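Local coordinates for DMATS type aromatic prenyltransferase (Streptomyces coelicolor, PDB 6ZS0), which probably transfers a dimethylallyl group to carbon 5 of the indole ring of tryptophan, at residues G320-A328 and V339-A347. Residues are numbered along the deposited sequence; the frame is centred on the assembly and turned at random.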
loop_
_atom_site.group_PDB
_atom_site.type_symbol
_atom_site.label_atom_id
_atom_site.label_comp_id
_atom_site.label_asym_id
_atom_site.label_seq_id
_atom_site.Cartn_x
_atom_site.Cartn_y
_atom_site.Cartn_z
ATOM N N GLY A 320 16.923 -0.357 14.189
ATOM C CA GLY A 320 15.561 -0.890 14.286
ATOM C C GLY A 320 15.163 -1.627 13.029
ATOM O O GLY A 320 15.990 -1.768 12.121
ATOM N N VAL A 321 13.916 -2.040 12.974
ATOM C CA VAL A 321 13.371 -2.771 11.805
ATOM C C VAL A 321 11.983 -2.212 11.527
ATOM O O VAL A 321 11.388 -1.612 12.444
ATOM C CB VAL A 321 13.359 -4.279 12.091
ATOM C CG1 VAL A 321 12.369 -4.624 13.187
ATOM C CG2 VAL A 321 13.080 -5.071 10.835
ATOM N N GLY A 322 11.494 -2.352 10.303
ATOM C CA GLY A 322 10.104 -2.038 9.967
ATOM C C GLY A 322 9.950 -0.761 9.183
ATOM O O GLY A 322 8.884 -0.586 8.623
ATOM N N LEU A 323 10.966 0.101 9.113
ATOM C CA LEU A 323 10.847 1.338 8.307
ATOM C C LEU A 323 10.568 0.969 6.852
ATOM O O LEU A 323 9.686 1.582 6.245
ATOM C CB LEU A 323 12.099 2.197 8.439
ATOM C CG LEU A 323 12.257 2.864 9.804
ATOM C CD1 LEU A 323 13.555 3.655 9.873
ATOM C CD2 LEU A 323 11.059 3.740 10.113
ATOM N N ILE A 324 11.278 -0.013 6.307
ATOM C CA ILE A 324 10.862 -0.616 5.015
ATOM C C ILE A 324 10.009 -1.836 5.350
ATOM O O ILE A 324 10.552 -2.845 5.802
ATOM C CB ILE A 324 12.053 -0.954 4.115
ATOM C CG1 ILE A 324 12.864 0.287 3.778
ATOM C CG2 ILE A 324 11.555 -1.669 2.866
ATOM C CD1 ILE A 324 14.124 0.003 2.979
ATOM N N ALA A 325 8.697 -1.740 5.169
ATOM C CA ALA A 325 7.738 -2.797 5.534
ATOM C C ALA A 325 7.668 -3.854 4.417
ATOM O O ALA A 325 7.750 -5.046 4.709
ATOM C CB ALA A 325 6.393 -2.211 5.795
ATOM N N TYR A 326 7.487 -3.419 3.184
ATOM C CA TYR A 326 7.414 -4.318 2.014
ATOM C C TYR A 326 8.313 -3.776 0.907
ATOM O O TYR A 326 8.505 -2.559 0.797
ATOM C CB TYR A 326 6.001 -4.425 1.430
ATOM C CG TYR A 326 4.991 -5.194 2.239
ATOM C CD1 TYR A 326 4.424 -4.668 3.378
ATOM C CD2 TYR A 326 4.590 -6.461 1.846
ATOM C CE1 TYR A 326 3.488 -5.389 4.113
ATOM C CE2 TYR A 326 3.639 -7.179 2.541
ATOM C CZ TYR A 326 3.101 -6.658 3.702
ATOM O OH TYR A 326 2.168 -7.403 4.395
ATOM N N LEU A 327 8.764 -4.676 0.061
ATOM C CA LEU A 327 9.300 -4.370 -1.269
ATOM C C LEU A 327 8.408 -5.041 -2.299
ATOM O O LEU A 327 7.917 -6.127 -2.049
ATOM C CB LEU A 327 10.730 -4.895 -1.396
ATOM C CG LEU A 327 11.785 -4.183 -0.560
ATOM C CD1 LEU A 327 13.132 -4.848 -0.747
ATOM C CD2 LEU A 327 11.845 -2.703 -0.859
ATOM N N ALA A 328 8.238 -4.430 -3.456
ATOM C CA ALA A 328 7.372 -4.983 -4.508
ATOM C C ALA A 328 8.052 -4.799 -5.864
ATOM O O ALA A 328 8.706 -3.754 -6.092
ATOM C CB ALA A 328 6.011 -4.335 -4.514
ATOM N N VAL A 339 9.850 -0.806 -9.228
ATOM C CA VAL A 339 10.216 -1.333 -7.877
ATOM C C VAL A 339 9.634 -0.385 -6.838
ATOM O O VAL A 339 9.844 0.834 -6.947
ATOM C CB VAL A 339 11.730 -1.483 -7.709
ATOM C CG1 VAL A 339 12.100 -1.817 -6.281
ATOM C CG2 VAL A 339 12.266 -2.529 -8.663
ATOM N N THR A 340 8.928 -0.903 -5.855
ATOM C CA THR A 340 8.233 -0.049 -4.869
ATOM C C THR A 340 8.695 -0.427 -3.467
ATOM O O THR A 340 8.771 -1.607 -3.186
ATOM C CB THR A 340 6.713 -0.133 -5.015
ATOM O OG1 THR A 340 6.341 0.198 -6.358
ATOM C CG2 THR A 340 6.000 0.824 -4.091
ATOM N N ALA A 341 9.008 0.585 -2.651
ATOM C CA ALA A 341 9.325 0.446 -1.218
ATOM C C ALA A 341 8.162 1.031 -0.448
ATOM O O ALA A 341 7.826 2.168 -0.683
ATOM C CB ALA A 341 10.631 1.132 -0.873
ATOM N N TYR A 342 7.565 0.216 0.430
ATOM C CA TYR A 342 6.501 0.645 1.360
ATOM C C TYR A 342 7.175 1.049 2.657
ATOM O O TYR A 342 7.901 0.212 3.242
ATOM C CB TYR A 342 5.445 -0.459 1.505
ATOM C CG TYR A 342 4.724 -0.663 0.209
ATOM C CD1 TYR A 342 5.286 -1.437 -0.796
ATOM C CD2 TYR A 342 3.583 0.046 -0.092
ATOM C CE1 TYR A 342 4.687 -1.568 -2.035
ATOM C CE2 TYR A 342 2.975 -0.064 -1.327
ATOM C CZ TYR A 342 3.535 -0.856 -2.309
ATOM O OH TYR A 342 2.934 -0.949 -3.538
ATOM N N LEU A 343 6.928 2.277 3.094
ATOM C CA LEU A 343 7.658 2.927 4.201
ATOM C C LEU A 343 6.714 3.202 5.368
ATOM O O LEU A 343 5.688 3.905 5.185
ATOM C CB LEU A 343 8.304 4.214 3.695
ATOM C CG LEU A 343 9.212 4.028 2.476
ATOM C CD1 LEU A 343 9.719 5.372 1.943
ATOM C CD2 LEU A 343 10.362 3.088 2.766
ATOM N N SER A 344 7.085 2.690 6.528
ATOM C CA SER A 344 6.293 2.768 7.763
ATOM C C SER A 344 6.406 4.169 8.363
ATOM O O SER A 344 7.511 4.678 8.485
ATOM C CB SER A 344 6.772 1.710 8.743
ATOM O OG SER A 344 6.536 0.397 8.226
ATOM N N SER A 345 5.304 4.756 8.805
ATOM C CA SER A 345 5.321 6.054 9.509
ATOM C C SER A 345 5.918 5.904 10.917
ATOM O O SER A 345 6.671 6.758 11.344
ATOM C CB SER A 345 3.941 6.653 9.521
ATOM O OG SER A 345 3.892 7.732 10.433
ATOM N N GLU A 346 5.571 4.848 11.640
ATOM C CA GLU A 346 6.084 4.551 13.011
ATOM C C GLU A 346 5.781 5.729 13.949
ATOM O O GLU A 346 6.591 6.041 14.820
ATOM C CB GLU A 346 7.551 4.107 12.901
ATOM C CG GLU A 346 7.657 2.758 12.180
ATOM C CD GLU A 346 8.915 1.937 12.373
ATOM O OE1 GLU A 346 9.767 2.352 13.145
ATOM O OE2 GLU A 346 9.025 0.876 11.728
ATOM N N ALA A 347 4.579 6.280 13.861
ATOM C CA ALA A 347 4.123 7.358 14.756
ATOM C C ALA A 347 4.022 6.841 16.193
ATOM O O ALA A 347 3.982 7.701 17.112
ATOM C CB ALA A 347 2.791 7.894 14.302
#
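Ala-328 and Thr-340 exchange two backbone hydrogen bonds, N to O both ways, and Tyr-342 N reaches Tyr-326 O (3.0 Å) almost straight, at 171°. Ala-325 N then bonds to Tyr-342 O. Two residues, Ala-325 and Tyr-326, lie between Ile-324 and Leu-327, but only Tyr-342 lies between their partners Leu-343 and Ala-341, so Ala-325 is the extra residue of a beta bulge. The Ser-344 hydroxyl donates to Gly-322 O (2.6 Å), while Ser-344 N binds Leu-323 O.

Apolar contacts divide between two faces. Ile-324 and Leu-343 lie side by side, CG1 to CD2 3.9 Å, on the face covered by helices 284-297 and 303-312. On the other, Ala-328 CB meets the Tyr-342 ring edge at CE1 (3.9 Å).

Glu-346, extended beyond CG (chi2 -160°), crosses Leu-323 at about a right angle, with its OE1 3.6 Å from Leu-323 CD2. With an alanine here, Leu-323 CD2 would probably lose its carboxylate neighbour and Arg-315 its weak, long ion pair. Such a bulged antiparallel hairpin, with helices over one face and the tyrosines on the other, illustrates the ABBA barrel, whose interior holds the active site in this prenyltransferase family.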